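Local coordinates for protein 5-formyl-3-hydroxy-2-methylpyridine 4-carboxylate 5-dehydrogenase (PDB 4OM8) that oxidises the vitamin B6 breakdown intermediate FHMPC to a dicarboxylate with NAD(+) and can also reduce it with NADH to 4-pyridoxic acid, at residues A[13-18]-A[39-44]; A[21-26]-A[47-52]; A[268-271]-A[276-279]; A[181-184]-A[188-191]. All blocks are in the same frame, centred on the assembly; numbering follows the deposited sequence. Where two conformers were deposited one is given.

Contact 1. Residues A[13-18]-A[39-44]. With NAD (nicotinamide-adenine-dinucleotide), chain C.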
# COMPACT_ATOMS: atom_id res chain seq x y z
N MET A 13 -8.59 -20.28 -1.04
CA MET A 13 -7.58 -20.08 -2.08
C MET A 13 -7.68 -21.04 -3.26
O MET A 13 -6.98 -20.87 -4.26
CB MET A 13 -6.18 -20.20 -1.48
CG MET A 13 -5.84 -19.12 -0.48
SD MET A 13 -5.83 -17.50 -1.27
CE MET A 13 -4.29 -17.57 -2.18
N GLY A 14 -8.53 -22.05 -3.15
CA GLY A 14 -8.53 -23.14 -4.12
C GLY A 14 -9.17 -22.90 -5.49
O GLY A 14 -8.52 -23.09 -6.52
N PRO A 15 -10.45 -22.52 -5.51
CA PRO A 15 -11.18 -22.39 -6.77
C PRO A 15 -10.59 -21.37 -7.73
O PRO A 15 -10.49 -21.67 -8.92
CB PRO A 15 -12.57 -21.95 -6.31
CG PRO A 15 -12.70 -22.56 -4.97
CD PRO A 15 -11.35 -22.43 -4.35
N GLY A 16 -10.20 -20.20 -7.24
CA GLY A 16 -9.61 -19.20 -8.12
C GLY A 16 -8.25 -19.63 -8.64
O GLY A 16 -7.89 -19.32 -9.79
N MET A 17 -7.49 -20.31 -7.80
CA MET A 17 -6.20 -20.86 -8.19
C MET A 17 -6.37 -21.86 -9.34
O MET A 17 -5.64 -21.82 -10.35
CB MET A 17 -5.53 -21.53 -7.00
CG MET A 17 -4.12 -21.98 -7.29
SD MET A 17 -3.43 -23.00 -5.96
CE MET A 17 -3.41 -21.82 -4.60
N ALA A 18 -7.34 -22.76 -9.18
CA ALA A 18 -7.61 -23.77 -10.20
C ALA A 18 -8.04 -23.11 -11.51
O ALA A 18 -7.51 -23.44 -12.58
CB ALA A 18 -8.69 -24.74 -9.71
N GLU A 39 -18.36 -28.77 -2.94
CA GLU A 39 -19.60 -28.16 -3.42
C GLU A 39 -19.51 -26.64 -3.45
O GLU A 39 -19.93 -25.99 -4.41
CB GLU A 39 -20.79 -28.59 -2.55
CG GLU A 39 -21.03 -30.09 -2.50
CD GLU A 39 -22.01 -30.49 -1.42
OE1 GLU A 39 -22.75 -29.61 -0.93
OE2 GLU A 39 -22.01 -31.68 -1.04
N ARG A 40 -18.97 -26.07 -2.37
CA ARG A 40 -18.80 -24.62 -2.30
C ARG A 40 -17.84 -24.15 -3.39
O ARG A 40 -18.04 -23.09 -3.98
CB ARG A 40 -18.29 -24.19 -0.92
CG ARG A 40 -19.33 -24.26 0.20
CD ARG A 40 -18.86 -23.54 1.47
NE ARG A 40 -17.70 -24.18 2.08
CZ ARG A 40 -17.78 -25.16 2.98
NH1 ARG A 40 -18.96 -25.61 3.38
NH2 ARG A 40 -16.67 -25.69 3.48
N ALA A 41 -16.83 -24.96 -3.67
CA ALA A 41 -15.83 -24.62 -4.67
C ALA A 41 -16.41 -24.51 -6.08
O ALA A 41 -15.89 -23.78 -6.91
CB ALA A 41 -14.69 -25.63 -4.64
N ARG A 42 -17.50 -25.23 -6.35
CA ARG A 42 -18.11 -25.15 -7.68
C ARG A 42 -18.67 -23.76 -7.95
O ARG A 42 -18.41 -23.19 -9.00
CB ARG A 42 -19.19 -26.21 -7.85
CG ARG A 42 -18.61 -27.60 -7.86
CD ARG A 42 -19.58 -28.63 -8.39
NE ARG A 42 -19.12 -29.96 -8.03
CZ ARG A 42 -18.15 -30.62 -8.64
NH1 ARG A 42 -17.52 -30.08 -9.68
NH2 ARG A 42 -17.80 -31.82 -8.22
N SER A 43 -19.44 -23.21 -7.01
CA SER A 43 -19.95 -21.86 -7.19
C SER A 43 -18.81 -20.85 -7.21
O SER A 43 -18.85 -19.87 -7.96
CB SER A 43 -20.96 -21.51 -6.09
OG SER A 43 -20.57 -22.05 -4.84
N MET A 44 -17.79 -21.08 -6.40
CA MET A 44 -16.64 -20.19 -6.38
C MET A 44 -15.90 -20.23 -7.72
O MET A 44 -15.40 -19.21 -8.19
CB MET A 44 -15.70 -20.54 -5.24
CG MET A 44 -16.31 -20.34 -3.86
SD MET A 44 -15.30 -21.08 -2.58
CE MET A 44 -13.94 -19.92 -2.51
PA NAD C . -9.20 -22.73 4.10
O1A NAD C . -9.34 -23.09 5.57
O2A NAD C . -10.16 -21.75 3.46
O5B NAD C . -9.24 -24.10 3.26
C5B NAD C . -8.52 -25.26 3.67
C4B NAD C . -9.13 -26.45 2.94
O4B NAD C . -8.31 -27.60 3.14
C3B NAD C . -10.52 -26.78 3.48
O3B NAD C . -11.49 -26.78 2.42
C2B NAD C . -10.35 -28.16 4.10
O2B NAD C . -11.52 -29.00 4.02
C1B NAD C . -9.20 -28.72 3.29
N9A NAD C . -8.46 -29.84 3.90
C8A NAD C . -8.19 -30.04 5.20
N7A NAD C . -7.46 -31.17 5.36
C5A NAD C . -7.25 -31.70 4.14
C6A NAD C . -6.56 -32.89 3.59
N6A NAD C . -5.92 -33.76 4.40
N1A NAD C . -6.60 -33.06 2.25
C2A NAD C . -7.24 -32.21 1.43
N3A NAD C . -7.88 -31.11 1.87
C4A NAD C . -7.92 -30.82 3.19
O3 NAD C . -7.66 -22.30 3.89
PN NAD C . -7.09 -21.22 2.83
O1N NAD C . -7.37 -19.82 3.34
O2N NAD C . -7.50 -21.57 1.42
O5D NAD C . -5.52 -21.47 2.96
C5D NAD C . -4.91 -22.70 2.58
C4D NAD C . -3.40 -22.53 2.68
O4D NAD C . -3.04 -21.39 1.89
C3D NAD C . -2.94 -22.22 4.10
O3D NAD C . -1.61 -22.73 4.23
C2D NAD C . -2.87 -20.70 4.14
O2D NAD C . -1.89 -20.23 5.07
C1D NAD C . -2.45 -20.38 2.72
N1N NAD C . -2.86 -19.05 2.23
C2N NAD C . -4.00 -18.45 2.63
C3N NAD C . -4.34 -17.20 2.12
C7N NAD C . -5.58 -16.45 2.55
O7N NAD C . -6.57 -17.04 2.95
N7N NAD C . -5.53 -15.12 2.50
C4N NAD C . -3.51 -16.58 1.19
C5N NAD C . -2.35 -17.23 0.79
C6N NAD C . -2.05 -18.47 1.33

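Contact 2. Residues A[21-26]-A[47-52]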
# COMPACT_ATOMS: atom_id res chain seq x y z
N LEU A 21 -5.01 -21.26 -13.20
CA LEU A 21 -4.05 -22.18 -13.80
C LEU A 21 -4.61 -22.82 -15.07
O LEU A 21 -3.91 -22.93 -16.07
CB LEU A 21 -3.66 -23.26 -12.79
CG LEU A 21 -2.81 -22.73 -11.63
CD1 LEU A 21 -2.69 -23.79 -10.53
CD2 LEU A 21 -1.42 -22.33 -12.11
N ALA A 22 -5.88 -23.22 -15.04
CA ALA A 22 -6.48 -23.80 -16.24
C ALA A 22 -6.55 -22.79 -17.38
O ALA A 22 -6.40 -23.15 -18.54
CB ALA A 22 -7.86 -24.32 -15.93
N ARG A 23 -6.79 -21.53 -17.04
CA ARG A 23 -6.87 -20.48 -18.06
C ARG A 23 -5.51 -20.32 -18.76
O ARG A 23 -5.44 -19.85 -19.89
CB ARG A 23 -7.33 -19.16 -17.42
CG ARG A 23 -7.66 -18.03 -18.40
CD ARG A 23 -8.84 -18.38 -19.28
NE ARG A 23 -10.08 -18.54 -18.52
CZ ARG A 23 -11.05 -17.62 -18.47
NH1 ARG A 23 -10.91 -16.48 -19.13
NH2 ARG A 23 -12.14 -17.85 -17.76
N GLY A 24 -4.44 -20.71 -18.08
CA GLY A 24 -3.11 -20.69 -18.66
C GLY A 24 -2.82 -21.90 -19.55
O GLY A 24 -1.74 -22.00 -20.13
N GLY A 25 -3.77 -22.81 -19.66
CA GLY A 25 -3.60 -23.96 -20.54
C GLY A 25 -3.33 -25.26 -19.81
O GLY A 25 -3.26 -26.31 -20.43
N LEU A 26 -3.18 -25.20 -18.49
CA LEU A 26 -2.82 -26.37 -17.70
C LEU A 26 -4.01 -27.26 -17.43
O LEU A 26 -5.15 -26.80 -17.37
CB LEU A 26 -2.20 -25.92 -16.37
CG LEU A 26 -0.77 -25.36 -16.35
CD1 LEU A 26 0.26 -26.40 -16.81
CD2 LEU A 26 -0.61 -24.07 -17.14
N VAL A 47 -17.83 -18.18 -10.70
CA VAL A 47 -17.64 -16.76 -10.52
C VAL A 47 -16.22 -16.38 -10.93
O VAL A 47 -16.00 -15.38 -11.61
CB VAL A 47 -17.91 -16.34 -9.06
CG1 VAL A 47 -17.59 -14.86 -8.87
CG2 VAL A 47 -19.36 -16.61 -8.71
N ALA A 48 -15.26 -17.22 -10.57
CA ALA A 48 -13.87 -16.95 -10.90
C ALA A 48 -13.62 -16.93 -12.41
O ALA A 48 -12.86 -16.11 -12.91
CB ALA A 48 -12.95 -17.98 -10.22
N GLU A 49 -14.27 -17.83 -13.15
CA GLU A 49 -14.13 -17.85 -14.61
C GLU A 49 -14.60 -16.54 -15.25
O GLU A 49 -13.95 -16.02 -16.17
CB GLU A 49 -14.91 -19.02 -15.22
CG GLU A 49 -14.45 -20.39 -14.72
CD GLU A 49 -13.12 -20.83 -15.31
OE1 GLU A 49 -12.57 -20.10 -16.16
OE2 GLU A 49 -12.65 -21.92 -14.94
N THR A 50 -15.70 -16.00 -14.75
CA THR A 50 -16.23 -14.72 -15.22
C THR A 50 -15.26 -13.58 -14.90
O THR A 50 -15.05 -12.67 -15.71
CB THR A 50 -17.60 -14.46 -14.60
OG1 THR A 50 -18.48 -15.55 -14.91
CG2 THR A 50 -18.20 -13.16 -15.14
N VAL A 51 -14.64 -13.63 -13.72
CA VAL A 51 -13.66 -12.62 -13.31
C VAL A 51 -12.46 -12.67 -14.25
O VAL A 51 -11.94 -11.64 -14.67
CB VAL A 51 -13.24 -12.82 -11.85
CG1 VAL A 51 -11.96 -12.04 -11.54
CG2 VAL A 51 -14.37 -12.42 -10.93
N LEU A 52 -12.03 -13.88 -14.61
CA LEU A 52 -10.91 -14.00 -15.54
C LEU A 52 -11.27 -13.38 -16.90
O LEU A 52 -10.43 -12.75 -17.53
CB LEU A 52 -10.51 -15.46 -15.70
CG LEU A 52 -9.92 -16.12 -14.46
CD1 LEU A 52 -9.57 -17.57 -14.77
CD2 LEU A 52 -8.68 -15.39 -14.02
O HOH W 1 -10.14 -21.26 -16.47

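Contact 3. Residues A[268-271]-A[276-279]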
# COMPACT_ATOMS: atom_id res chain seq x y z
N ALA A 268 -13.05 -10.95 23.09
CA ALA A 268 -14.48 -10.66 23.05
C ALA A 268 -15.17 -11.30 21.85
O ALA A 268 -16.34 -11.00 21.57
CB ALA A 268 -14.72 -9.15 23.06
N SER A 269 -14.45 -12.17 21.14
CA SER A 269 -15.00 -12.93 20.01
C SER A 269 -15.37 -12.01 18.85
O SER A 269 -16.28 -12.31 18.07
CB SER A 269 -16.22 -13.76 20.43
OG SER A 269 -15.92 -14.61 21.53
N LYS A 270 -14.65 -10.90 18.74
CA LYS A 270 -14.84 -9.97 17.63
C LYS A 270 -13.74 -10.17 16.60
O LYS A 270 -12.68 -9.54 16.67
CB LYS A 270 -14.83 -8.53 18.13
CG LYS A 270 -15.91 -8.22 19.15
CD LYS A 270 -15.70 -6.83 19.74
CE LYS A 270 -16.76 -6.52 20.80
NZ LYS A 270 -16.74 -5.08 21.19
N PHE A 271 -13.99 -11.06 15.64
CA PHE A 271 -12.94 -11.52 14.74
C PHE A 271 -12.93 -10.80 13.39
O PHE A 271 -12.02 -11.02 12.59
CB PHE A 271 -13.08 -13.03 14.50
CG PHE A 271 -12.95 -13.84 15.76
CD1 PHE A 271 -11.81 -13.76 16.54
CD2 PHE A 271 -13.98 -14.67 16.17
CE1 PHE A 271 -11.69 -14.51 17.70
CE2 PHE A 271 -13.87 -15.41 17.34
CZ PHE A 271 -12.72 -15.33 18.10
N GLY A 276 -19.07 -10.70 12.25
CA GLY A 276 -19.91 -9.52 12.16
C GLY A 276 -19.40 -8.27 12.87
O GLY A 276 -20.01 -7.20 12.81
N GLU A 277 -18.27 -8.42 13.54
CA GLU A 277 -17.69 -7.33 14.29
C GLU A 277 -16.20 -7.58 14.50
O GLU A 277 -15.78 -8.67 14.89
CB GLU A 277 -18.40 -7.16 15.64
CG GLU A 277 -17.92 -5.95 16.39
CD GLU A 277 -18.62 -5.76 17.73
OE1 GLU A 277 -19.35 -6.68 18.17
OE2 GLU A 277 -18.40 -4.70 18.34
N GLY A 278 -15.41 -6.57 14.19
CA GLY A 278 -13.99 -6.60 14.50
C GLY A 278 -13.57 -5.18 14.79
O GLY A 278 -14.01 -4.57 15.77
N MET A 279 -12.71 -4.64 13.93
CA MET A 279 -12.40 -3.21 13.98
C MET A 279 -13.65 -2.42 13.67
O MET A 279 -13.87 -1.35 14.24
CB MET A 279 -11.28 -2.84 13.00
CG MET A 279 -9.97 -3.55 13.26
SD MET A 279 -9.45 -3.35 14.98
CE MET A 279 -9.25 -1.58 15.08

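Contact 4. Residues A[181-184]-A[188-191]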
# COMPACT_ATOMS: atom_id res chain seq x y z
N ASP A 181 14.48 -18.39 3.23
CA ASP A 181 13.27 -18.92 3.84
C ASP A 181 13.00 -18.23 5.19
O ASP A 181 13.04 -18.86 6.25
CB ASP A 181 13.44 -20.44 3.99
CG ASP A 181 12.20 -21.17 4.48
OD1 ASP A 181 11.07 -20.65 4.35
OD2 ASP A 181 12.38 -22.29 5.00
N VAL A 182 12.73 -16.93 5.14
CA VAL A 182 12.47 -16.14 6.34
C VAL A 182 10.99 -16.14 6.71
O VAL A 182 10.14 -16.32 5.84
CB VAL A 182 12.95 -14.68 6.16
CG1 VAL A 182 14.45 -14.64 5.95
CG2 VAL A 182 12.22 -13.99 5.01
N PRO A 183 10.68 -15.97 8.01
CA PRO A 183 9.28 -15.98 8.44
C PRO A 183 8.45 -14.94 7.69
O PRO A 183 8.82 -13.77 7.69
CB PRO A 183 9.36 -15.67 9.94
CG PRO A 183 10.72 -16.17 10.35
CD PRO A 183 11.61 -15.90 9.16
N GLY A 184 7.36 -15.36 7.06
CA GLY A 184 6.52 -14.43 6.33
C GLY A 184 7.02 -14.08 4.95
O GLY A 184 6.44 -13.23 4.29
N ASN A 188 4.15 -10.82 3.32
CA ASN A 188 3.51 -10.66 4.61
C ASN A 188 4.44 -10.02 5.64
O ASN A 188 3.96 -9.44 6.61
CB ASN A 188 2.95 -11.99 5.10
CG ASN A 188 1.58 -12.26 4.51
OD1 ASN A 188 0.79 -11.33 4.37
ND2 ASN A 188 1.31 -13.52 4.14
N ARG A 189 5.76 -10.05 5.42
CA ARG A 189 6.65 -9.29 6.30
C ARG A 189 6.41 -7.80 6.14
O ARG A 189 6.26 -7.06 7.13
CB ARG A 189 8.12 -9.59 6.02
CG ARG A 189 8.54 -10.98 6.45
CD ARG A 189 10.04 -11.16 6.36
NE ARG A 189 10.81 -10.41 7.34
CZ ARG A 189 11.14 -10.87 8.54
NH1 ARG A 189 10.79 -12.09 8.93
NH2 ARG A 189 11.86 -10.11 9.36
N VAL A 190 6.36 -7.34 4.90
CA VAL A 190 6.16 -5.93 4.67
C VAL A 190 4.74 -5.54 5.11
O VAL A 190 4.54 -4.49 5.73
CB VAL A 190 6.42 -5.55 3.20
CG1 VAL A 190 6.13 -4.08 2.96
CG2 VAL A 190 7.87 -5.86 2.83
N LEU A 191 3.76 -6.40 4.85
CA LEU A 191 2.40 -6.12 5.30
C LEU A 191 2.30 -6.04 6.82
O LEU A 191 1.68 -5.12 7.37
CB LEU A 191 1.43 -7.20 4.79
CG LEU A 191 -0.02 -7.02 5.26
CD1 LEU A 191 -0.63 -5.71 4.76
CD2 LEU A 191 -0.88 -8.22 4.84
O HOH W 2 4.61 -13.54 2.33

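Contact 1. Residues A[13-18]-A[39-44]
Pro-15 carries most of this contact, its ring set against two side chains one helical turn apart, those of Ala-41 and Met-44. The pairing shows how two helices can approach closely when the residues between them are small or compact: the CA atoms of Pro-15 and Ala-41 lie only 5.6 Å apart. The proline ring leads with CB and CG. Pro-15 CB meets Met-44 CB at 3.6 Å; Met-44 CB is equally near Pro-15 CG, which also meets Ala-41 CB at 3.7 Å. Met-44 then runs on obliquely past the proline. With CG anti to its own carbonyl carbon (chi1 -65°) and the chain bent at chi3 (74°), its SD and CE lie at the CG-CD edge of the ring, and Met-44 CE stands 3.8 Å from Pro-15 CG. The two segments meet through apolar groups, and Ala-41 also touches Phe-69 of strand 66-70.

Two residues before the proline, the chain turns to the cofactor. Met-13 N donates to O2N of the NAD pyrophosphate (3.0 Å, 156° at the hydrogen), and Thr-12 N also bonds to NAD. The side chain of Met-13, bent at chi2 and chi3, brings SD to 3.5 Å from NAD C4N and CE to 3.6 Å from NAD C5N, against the nicotinamide ring. The spacing of Gly-9, Gly-11 and Gly-14 fits a GxGxxG pattern, consistent with the dinucleotide-binding turn between strand 4-8 and helix 14-23 of a Rossmann fold.

Contact 2. Residues A[21-26]-A[47-52]
Arg-23 reaches across to Glu-49 and Leu-52, and the contact divides into a charged part, a backbone part and a packing part. In the first, NH2 of Arg-23 forms a salt bridge with OE1 of Glu-49 at 2.8 Å. The bond is nearly straight (171°) and the guanidinium and carboxylate planes differ by only 6°, so a single N-H meets OE1 nearly along its C-O axis, in the guanidinium plane. A water donates to Glu-49 OE1 and accepts a weak bond from Arg-23 NE.

Arg-23 NH2 also donates to the backbone O of Glu-49 at 3.0 Å, a more bent bond (137°) with the oxygen lying out of the guanidinium plane. Arg-23 NH1 is occupied by Asp-53 and the carbonyl of Ile-57.

Leu-52 supplies the packing. Its CB lies over one guanidinium face, toward the rim, 3.6 Å from Arg-23 CZ, and its CD1 packs on Arg-23 CB at 3.8 Å. The bends at chi2 and chi3 carry the arginine past this leucine, which runs the opposite way.

Arg-23 thereby ties the C-terminal end of helix 14-23, closed at Gly-25 by a Schellman motif, to helix 35-54, while Leu-21 packs against Ile-5 and Ile-7 of strand 4-8.

Contact 3. Residues A[268-271]-A[276-279]
Lys-270 and Glu-277 lie side by side and point the same way, so their contact can be read along the lysine from its root to its charge. CB of Lys-270 sits beside the main chain, 3.4 Å from Glu-277 O. CG, placed anti to the carbonyl carbon (chi1 -60°), starts an extended chain and comes to 3.9 Å from Glu-277 OE1. Next, CD of Lys-270 passes Glu-277 CD at 3.7 Å, and Lys-270 CE draws closer to the carboxylate, 3.5 Å from Glu-277 OE2. At the tip Lys-270 NZ meets Glu-277 OE2 at 3.3 Å, a salt bridge whose hydrogen bond is weak. Glu-277 is equally stretched, its CG anti to the backbone N, and the lysine methylenes line its carboxylate, with the charge pair at the tip. Replacing the lysine with an alanine would probably leave the Glu-277 carboxylate without this charged mate and uncover its flank.

The backbones come together at the root of the two side chains, the CA atoms of Lys-270 and Gly-278 being 4.7 Å apart. Ser-275 OG bonds to Phe-271 N, and Gly-278 O receives Lys-265 NZ from helix 260-267. Across the dimer interface Met-279 N bonds to Asp-234 of the second subunit, and Phe-271 packs on Asp-239 of that subunit. The contact belongs to the irregular loop between helices 260-267 and 284-305, entered through the Schellman motif at Ser-269 that ends the first helix.

Contact 4. Residues A[181-184]-A[188-191]
Arg-189 folds back to the loop before its helix and donates from NH1 to the carbonyl O of Pro-183, 2.9 Å away. The bond uses a lone pair in the carbonyl plane, and the oxygen lies close to the guanidinium plane at its edge, with 159° at the hydrogen. The aliphatic part of the arginine passes the same oxygen: Arg-189 CG is 3.1 Å from Pro-183 O. The chain is bent at chi3 (70°), which turns the guanidinium toward the proline, and Arg-189 CD meets Val-182 CG2 at 3.8 Å where the two side chains cross at about a right angle. The guanidinium is also gripped directly by the second subunit, whose Asp-251 forms a salt bridge with NH1 and whose Glu-197 forms one with NE. A leucine in place of Arg-189 would probably leave Pro-183 O without its donor and both acids of the second subunit without this partner.

Gly-184 O receives two weak bonds, from Asn-188 N at 3.5 Å and Arg-189 N at 3.4 Å. A water bridges the first pair, donating to Gly-184 O and accepting from Asn-188 N. Gly-184 has a positive phi (81°); a CB there would be tight against Arg-189 CG and jammed against the carbonyl O of Pro-183. This is the passage from the Rossmann domain, after its last strand 174-178, into helix 187-203 of the helical C-terminal domain.

Asn-188 touches Ser-116 and lies about 4 Å, side chain to side chain, from His-137, which is thought to be important for catalysis.

In the fold
From the N terminus, contacts 1 and 2 come first and cross, their segments alternating along helices 14-23 and 35-54. Each closes a loop running through strand 27-31, so together they join one helix pair at two levels, contact 1 at the NAD end and contact 2 farther along, and the two contacts meet where Gly-16 touches Ala-48. Contact 4 follows in series on the opposite side of the chain's centre, closing a three-residue loop at the passage from the Rossmann domain to the helical domain. Contact 3 comes last, closing another short loop before helix 284-305. Contacts 3 and 4 lie 25 Å apart between centres, yet both reach the second subunit of the dimer.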